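Local coordinates for protein gp18 (Listeria monocytogenes EGD-e, PDB 3GS9) that probably serves as a structural protein of a prophage tail, belonging to the prophage endopeptidase tail family, at residues Gln67-Lys72 with Ala89-Tyr94. Residues are numbered along the deposited sequence; the frame is centred on the assembly and turned at random.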
loop_
_atom_site.group_PDB
_atom_site.type_symbol
_atom_site.label_atom_id
_atom_site.label_comp_id
_atom_site.label_asym_id
_atom_site.label_seq_id
_atom_site.Cartn_x
_atom_site.Cartn_y
_atom_site.Cartn_z
ATOM N N GLN A 67 23.957 -21.878 -13.886
ATOM C CA GLN A 67 22.912 -20.895 -14.129
ATOM C C GLN A 67 23.490 -19.512 -14.309
ATOM O O GLN A 67 24.529 -19.207 -13.745
ATOM C CB GLN A 67 21.922 -20.880 -12.974
ATOM C CG GLN A 67 21.252 -22.243 -12.770
ATOM C CD GLN A 67 20.324 -22.593 -13.909
ATOM O OE1 GLN A 67 19.488 -21.780 -14.328
ATOM N NE2 GLN A 67 20.480 -23.791 -14.443
ATOM N N GLU A 68 22.780 -18.684 -15.071
ATOM C CA GLU A 68 23.214 -17.313 -15.398
ATOM C C GLU A 68 22.402 -16.282 -14.609
ATOM O O GLU A 68 21.176 -16.359 -14.575
ATOM C CB GLU A 68 23.012 -17.036 -16.888
ATOM C CG GLU A 68 23.552 -15.710 -17.372
ATOM C CD GLU A 68 23.328 -15.482 -18.877
ATOM O OE1 GLU A 68 22.891 -16.436 -19.557
ATOM O OE2 GLU A 68 23.622 -14.384 -19.388
ATOM N N PHE A 69 23.113 -15.334 -14.011
ATOM C CA PHE A 69 22.540 -14.223 -13.211
ATOM C C PHE A 69 23.094 -12.948 -13.792
ATOM O O PHE A 69 24.257 -12.917 -14.248
ATOM C CB PHE A 69 22.922 -14.346 -11.744
ATOM C CG PHE A 69 22.493 -15.645 -11.102
ATOM C CD1 PHE A 69 23.288 -16.801 -11.205
ATOM C CD2 PHE A 69 21.282 -15.713 -10.404
ATOM C CE1 PHE A 69 22.894 -17.993 -10.626
ATOM C CE2 PHE A 69 20.859 -16.876 -9.831
ATOM C CZ PHE A 69 21.639 -18.042 -9.947
ATOM N N VAL A 70 22.286 -11.903 -13.820
ATOM C CA VAL A 70 22.647 -10.660 -14.475
ATOM C C VAL A 70 22.686 -9.517 -13.467
ATOM O O VAL A 70 21.739 -9.342 -12.690
ATOM C CB VAL A 70 21.594 -10.357 -15.550
ATOM C CG1 VAL A 70 21.922 -9.053 -16.255
ATOM C CG2 VAL A 70 21.574 -11.514 -16.516
ATOM N N VAL A 71 23.786 -8.768 -13.467
ATOM C CA VAL A 71 23.961 -7.672 -12.500
ATOM C C VAL A 71 22.964 -6.540 -12.816
ATOM O O VAL A 71 23.021 -5.969 -13.894
ATOM C CB VAL A 71 25.400 -7.146 -12.557
ATOM C CG1 VAL A 71 25.559 -5.906 -11.695
ATOM C CG2 VAL A 71 26.403 -8.283 -12.221
ATOM N N LYS A 72 22.022 -6.276 -11.888
ATOM C CA LYS A 72 21.066 -5.172 -11.985
ATOM C C LYS A 72 21.248 -4.086 -10.916
ATOM O O LYS A 72 20.899 -2.931 -11.153
ATOM C CB LYS A 72 19.634 -5.704 -11.888
ATOM C CG LYS A 72 19.171 -6.573 -13.058
ATOM C CD LYS A 72 19.248 -5.753 -14.307
ATOM C CE LYS A 72 18.368 -6.209 -15.397
ATOM N NZ LYS A 72 18.224 -5.084 -16.406
ATOM N N ALA A 89 22.314 -9.746 -8.419
ATOM C CA ALA A 89 22.126 -10.273 -9.769
ATOM C C ALA A 89 20.967 -11.270 -9.807
ATOM O O ALA A 89 21.132 -12.435 -9.416
ATOM C CB ALA A 89 23.433 -10.959 -10.275
ATOM N N PRO A 90 19.778 -10.808 -10.233
ATOM C CA PRO A 90 18.656 -11.723 -10.509
ATOM C C PRO A 90 18.941 -12.735 -11.624
ATOM O O PRO A 90 19.642 -12.430 -12.594
ATOM C CB PRO A 90 17.543 -10.783 -10.987
ATOM C CG PRO A 90 17.896 -9.467 -10.320
ATOM C CD PRO A 90 19.391 -9.396 -10.416
ATOM N N HIS A 91 18.418 -13.930 -11.436
ATOM C CA HIS A 91 18.508 -14.981 -12.439
ATOM C C HIS A 91 18.042 -14.483 -13.826
ATOM O O HIS A 91 17.142 -13.674 -13.932
ATOM C CB HIS A 91 17.701 -16.170 -11.975
ATOM C CG HIS A 91 17.899 -17.370 -12.838
ATOM N ND1 HIS A 91 17.103 -17.619 -13.930
ATOM C CD2 HIS A 91 18.833 -18.348 -12.813
ATOM C CE1 HIS A 91 17.515 -18.732 -14.520
ATOM N NE2 HIS A 91 18.558 -19.196 -13.859
ATOM N N ILE A 92 18.680 -14.991 -14.881
ATOM C CA ILE A 92 18.356 -14.611 -16.260
ATOM C C ILE A 92 16.865 -14.739 -16.630
ATOM O O ILE A 92 16.365 -13.998 -17.448
ATOM C CB ILE A 92 19.255 -15.427 -17.258
ATOM C CG1 ILE A 92 19.215 -14.788 -18.645
ATOM C CG2 ILE A 92 18.929 -16.901 -17.218
ATOM C CD1 ILE A 92 19.951 -13.507 -18.701
ATOM N N TYR A 93 16.146 -15.631 -15.942
ATOM C CA TYR A 93 14.693 -15.757 -16.144
ATOM C C TYR A 93 14.006 -14.404 -16.083
ATOM O O TYR A 93 13.170 -14.092 -16.923
ATOM C CB TYR A 93 14.114 -16.661 -15.084
ATOM C CG TYR A 93 12.600 -16.666 -15.040
ATOM C CD1 TYR A 93 11.864 -17.136 -16.128
ATOM C CD2 TYR A 93 11.925 -16.258 -13.908
ATOM C CE1 TYR A 93 10.475 -17.135 -16.105
ATOM C CE2 TYR A 93 10.538 -16.285 -13.858
ATOM C CZ TYR A 93 9.825 -16.735 -14.969
ATOM O OH TYR A 93 8.447 -16.779 -14.914
ATOM N N TYR A 94 14.378 -13.606 -15.093
ATOM C CA TYR A 94 13.693 -12.313 -14.824
ATOM C C TYR A 94 13.876 -11.270 -15.915
ATOM O O TYR A 94 13.106 -10.307 -16.005
ATOM C CB TYR A 94 14.059 -11.774 -13.451
ATOM C CG TYR A 94 13.442 -12.634 -12.404
ATOM C CD1 TYR A 94 12.101 -12.569 -12.162
ATOM C CD2 TYR A 94 14.180 -13.612 -11.766
ATOM C CE1 TYR A 94 11.481 -13.396 -11.243
ATOM C CE2 TYR A 94 13.580 -14.462 -10.822
ATOM C CZ TYR A 94 12.231 -14.338 -10.576
ATOM O OH TYR A 94 11.576 -15.129 -9.675
#
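Phe69 and His91 form a T-shaped pair: the imidazole turns an edge, CD2 foremost, to one face of the phenyl ring, with planes at 86° and centroids 5.3 Å apart. CG of His91 lies anti to the backbone N (chi1 -171°), carrying the imidazole past that face toward Gln67. Phe69 CB meets Ala89 CB at 3.7 Å; Trp37 stacks on His91 and stands edge-to-face with Phe69, while Ile39, like Trp37 on strand 36-40, touches Phe69 and Ala89. On the opposite strand face from Phe69, Val70 CG2 presses unusually tightly on Ile92 CD1 at 3.4 Å, and Ile92 also lies beside Glu68, whose OE2 is hydrogen-bonded to Ser61 OG.

Strands 67-74 and 83-90 form an antiparallel hairpin within the family's N-terminal domain; just beyond the second, a single bridge pairs Phe69 with His91. Val70 N donates to Pro90 O (3.0 Å, nearly straight) and Ile92 N to Glu68 O (2.9 Å). Pro90 has no N-H to return a bond to Val70 O; a CA-H...O contact from Ala89 CA (3.1 Å) reaches that oxygen instead.

At the polar edge, His91 NE2 donates to a lone pair of Gln67 OE1 (2.8 Å), with amide and imidazole planes 11° apart. Gln67 OE1 also accepts from Asn169 N, and Gln67 NE2 is hydrogen-bonded to Asp168 OD1, linking the hairpin to a later segment. His91 ND1 accepts from Tyr93 N at 3.0 Å as the chain enters its 3-10 turn. Donor NE2 and acceptor ND1 are consistent with a neutral imidazole protonated on NE2, its rotation held by a bond at each nitrogen.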